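Local coordinates for protein GTP cyclohydrolase 1 type 2 homolog (Thermus thermophilus, PDB 2YYB) that is of unknown function but belongs to the GTP cyclohydrolase I type 2/NIF3 family and probably binds divalent metal cations, at residues S193-H196 with E197-R201. Numbering follows the deposited sequence.
Sequences SVFH and ETFER
Val194 O and Thr198 N (3.0 Å apart) are joined by the first i to i+4 bond of the short helix 195-200, and Glu200 N repeats it on His196 O at 3.0 Å; the bond between them, Phe199 N to Phe195 O, is weak at 3.4 Å. Thr198 OG1, set beside its own backbone N (chi1 -73°), also turns back to Val194 O, 3.0 Å away. The amide and the hydroxyl reach this carbonyl from opposite faces of its plane. Along one flank the Phe195 and Phe199 rings meet obliquely, planes at 52°, with Phe199 CE1 over the rim of one Phe195 face, 3.5 Å from Phe195 CE1; His156 packs against both rings. On another flank a water links His196 ND1 to Glu200 OE2, to which it donates. That carboxylate is gripped chiefly by a second subunit, through the backbone N of Glu47 and a salt bridge to Arg82. Val194 and Thr198 face inward, onto Leu177 and strand 204-207, within the beta-alpha-beta unit formed with strand 184-187. This short helix thus divides its chemistry: buried side chains toward the sheet, and a carboxylate committed to the subunit interface, where the neighbouring arginine would probably favour its negative charge.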
ATOM      1  N   SER A 193      12.140 -24.022   7.465  1.00 37.42           N
ATOM      2  CA  SER A 193      12.601 -22.734   7.970  1.00 36.77           C
ATOM      3  C   SER A 193      12.475 -22.482   9.481  1.00 36.50           C
ATOM      4  O   SER A 193      12.969 -21.463   9.954  1.00 36.86           O
ATOM      5  CB  SER A 193      11.910 -21.596   7.223  1.00 36.58           C
ATOM      6  OG  SER A 193      10.534 -21.548   7.540  1.00 37.33           O
ATOM      7  N   VAL A 194      11.821 -23.363  10.241  1.00 35.19           N
ATOM      8  CA  VAL A 194      11.719 -23.129  11.683  1.00 35.18           C
ATOM      9  C   VAL A 194      12.466 -24.168  12.492  1.00 35.30           C
ATOM     10  O   VAL A 194      12.441 -24.145  13.717  1.00 36.00           O
ATOM     11  CB  VAL A 194      10.260 -23.097  12.201  1.00 35.30           C
ATOM     12  CG1 VAL A 194       9.503 -21.952  11.554  1.00 33.37           C
ATOM     13  CG2 VAL A 194       9.591 -24.433  11.957  1.00 33.30           C
ATOM     14  N   PHE A 195      13.137 -25.078  11.806  1.00 34.96           N
ATOM     15  CA  PHE A 195      13.900 -26.112  12.477  1.00 34.35           C
ATOM     16  C   PHE A 195      14.864 -25.577  13.549  1.00 35.06           C
ATOM     17  O   PHE A 195      14.632 -25.752  14.741  1.00 36.21           O
ATOM     18  CB  PHE A 195      14.696 -26.909  11.458  1.00 34.74           C
ATOM     19  CG  PHE A 195      15.288 -28.156  12.016  1.00 35.06           C
ATOM     20  CD1 PHE A 195      14.480 -29.256  12.288  1.00 35.78           C
ATOM     21  CD2 PHE A 195      16.641 -28.223  12.308  1.00 33.89           C
ATOM     22  CE1 PHE A 195      15.016 -30.412  12.843  1.00 35.21           C
ATOM     23  CE2 PHE A 195      17.185 -29.371  12.863  1.00 33.87           C
ATOM     24  CZ  PHE A 195      16.369 -30.469  13.131  1.00 34.89           C
ATOM     25  N   HIS A 196      15.942 -24.926  13.128  1.00 33.34           N
ATOM     26  CA  HIS A 196      16.932 -24.421  14.070  1.00 33.48           C
ATOM     27  C   HIS A 196      16.392 -23.518  15.158  1.00 33.29           C
ATOM     28  O   HIS A 196      16.819 -23.605  16.310  1.00 30.22           O
ATOM     29  CB  HIS A 196      18.072 -23.737  13.311  1.00 33.11           C
ATOM     30  CG  HIS A 196      18.863 -24.689  12.468  1.00 36.37           C
ATOM     31  ND1 HIS A 196      19.701 -25.638  13.015  1.00 36.48           N
ATOM     32  CD2 HIS A 196      18.863 -24.912  11.131  1.00 34.67           C
ATOM     33  CE1 HIS A 196      20.179 -26.405  12.051  1.00 37.57           C
ATOM     34  NE2 HIS A 196      19.686 -25.986  10.899  1.00 36.36           N
ATOM     35  N   GLU A 197      15.443 -22.663  14.811  1.00 33.39           N
ATOM     36  CA  GLU A 197      14.889 -21.777  15.816  1.00 35.19           C
ATOM     37  C   GLU A 197      14.232 -22.618  16.932  1.00 35.47           C
ATOM     38  O   GLU A 197      14.440 -22.366  18.123  1.00 34.77           O
ATOM     39  CB  GLU A 197      13.873 -20.832  15.187  1.00 37.06           C
ATOM     40  CG  GLU A 197      13.440 -19.751  16.136  1.00 44.76           C
ATOM     41  CD  GLU A 197      12.124 -19.102  15.747  1.00 46.61           C
ATOM     42  OE1 GLU A 197      11.563 -18.361  16.590  1.00 46.16           O
ATOM     43  OE2 GLU A 197      11.663 -19.333  14.607  1.00 47.09           O
ATOM     44  N   THR A 198      13.453 -23.624  16.538  1.00 33.62           N
ATOM     45  CA  THR A 198      12.796 -24.496  17.495  1.00 34.30           C
ATOM     46  C   THR A 198      13.748 -25.093  18.559  1.00 34.54           C
ATOM     47  O   THR A 198      13.425 -25.111  19.743  1.00 34.76           O
ATOM     48  CB  THR A 198      12.082 -25.648  16.772  1.00 34.02           C
ATOM     49  OG1 THR A 198      10.929 -25.141  16.118  1.00 33.79           O
ATOM     50  CG2 THR A 198      11.652 -26.717  17.738  1.00 32.93           C
ATOM     51  N   PHE A 199      14.905 -25.592  18.151  1.00 32.85           N
ATOM     52  CA  PHE A 199      15.814 -26.156  19.130  1.00 33.52           C
ATOM     53  C   PHE A 199      16.581 -25.094  19.917  1.00 34.27           C
ATOM     54  O   PHE A 199      16.628 -25.137  21.150  1.00 34.30           O
ATOM     55  CB  PHE A 199      16.778 -27.129  18.462  1.00 31.33           C
ATOM     56  CG  PHE A 199      16.100 -28.363  17.937  1.00 33.10           C
ATOM     57  CD1 PHE A 199      15.561 -28.391  16.645  1.00 32.81           C
ATOM     58  CD2 PHE A 199      15.929 -29.478  18.757  1.00 31.78           C
ATOM     59  CE1 PHE A 199      14.861 -29.501  16.184  1.00 30.16           C
ATOM     60  CE2 PHE A 199      15.226 -30.595  18.297  1.00 31.21           C
ATOM     61  CZ  PHE A 199      14.692 -30.601  17.012  1.00 29.72           C
ATOM     62  N   GLU A 200      17.152 -24.130  19.209  1.00 34.00           N
ATOM     63  CA  GLU A 200      17.909 -23.076  19.842  1.00 33.02           C
ATOM     64  C   GLU A 200      17.120 -22.378  20.915  1.00 35.34           C
ATOM     65  O   GLU A 200      17.688 -21.890  21.885  1.00 37.41           O
ATOM     66  CB  GLU A 200      18.370 -22.074  18.806  1.00 30.35           C
ATOM     67  CG  GLU A 200      19.449 -22.623  17.942  1.00 29.03           C
ATOM     68  CD  GLU A 200      19.939 -21.613  16.961  1.00 31.32           C
ATOM     69  OE1 GLU A 200      20.012 -20.424  17.338  1.00 32.83           O
ATOM     70  OE2 GLU A 200      20.260 -22.002  15.820  1.00 29.44           O
ATOM     71  N   ARG A 201      15.810 -22.334  20.754  1.00 37.96           N
ATOM     72  CA  ARG A 201      14.979 -21.684  21.742  1.00 40.34           C
ATOM     73  C   ARG A 201      14.366 -22.695  22.734  1.00 40.99           C
ATOM     74  O   ARG A 201      13.445 -22.364  23.489  1.00 41.00           O
ATOM     75  CB  ARG A 201      13.885 -20.871  21.043  1.00 43.41           C
ATOM     76  CG  ARG A 201      13.084 -20.025  22.010  1.00 51.52           C
ATOM     77  CD  ARG A 201      12.470 -18.827  21.337  1.00 55.09           C
ATOM     78  NE  ARG A 201      11.445 -19.225  20.394  1.00 59.71           N
ATOM     79  CZ  ARG A 201      11.065 -18.476  19.369  1.00 64.24           C
ATOM     80  NH1 ARG A 201      11.634 -17.281  19.152  1.00 64.96           N
ATOM     81  NH2 ARG A 201      10.120 -18.927  18.554  1.00 65.64           N
TER
HETATM   82  O   HOH W   1      21.098 -24.309  15.499  1.00 25.21           O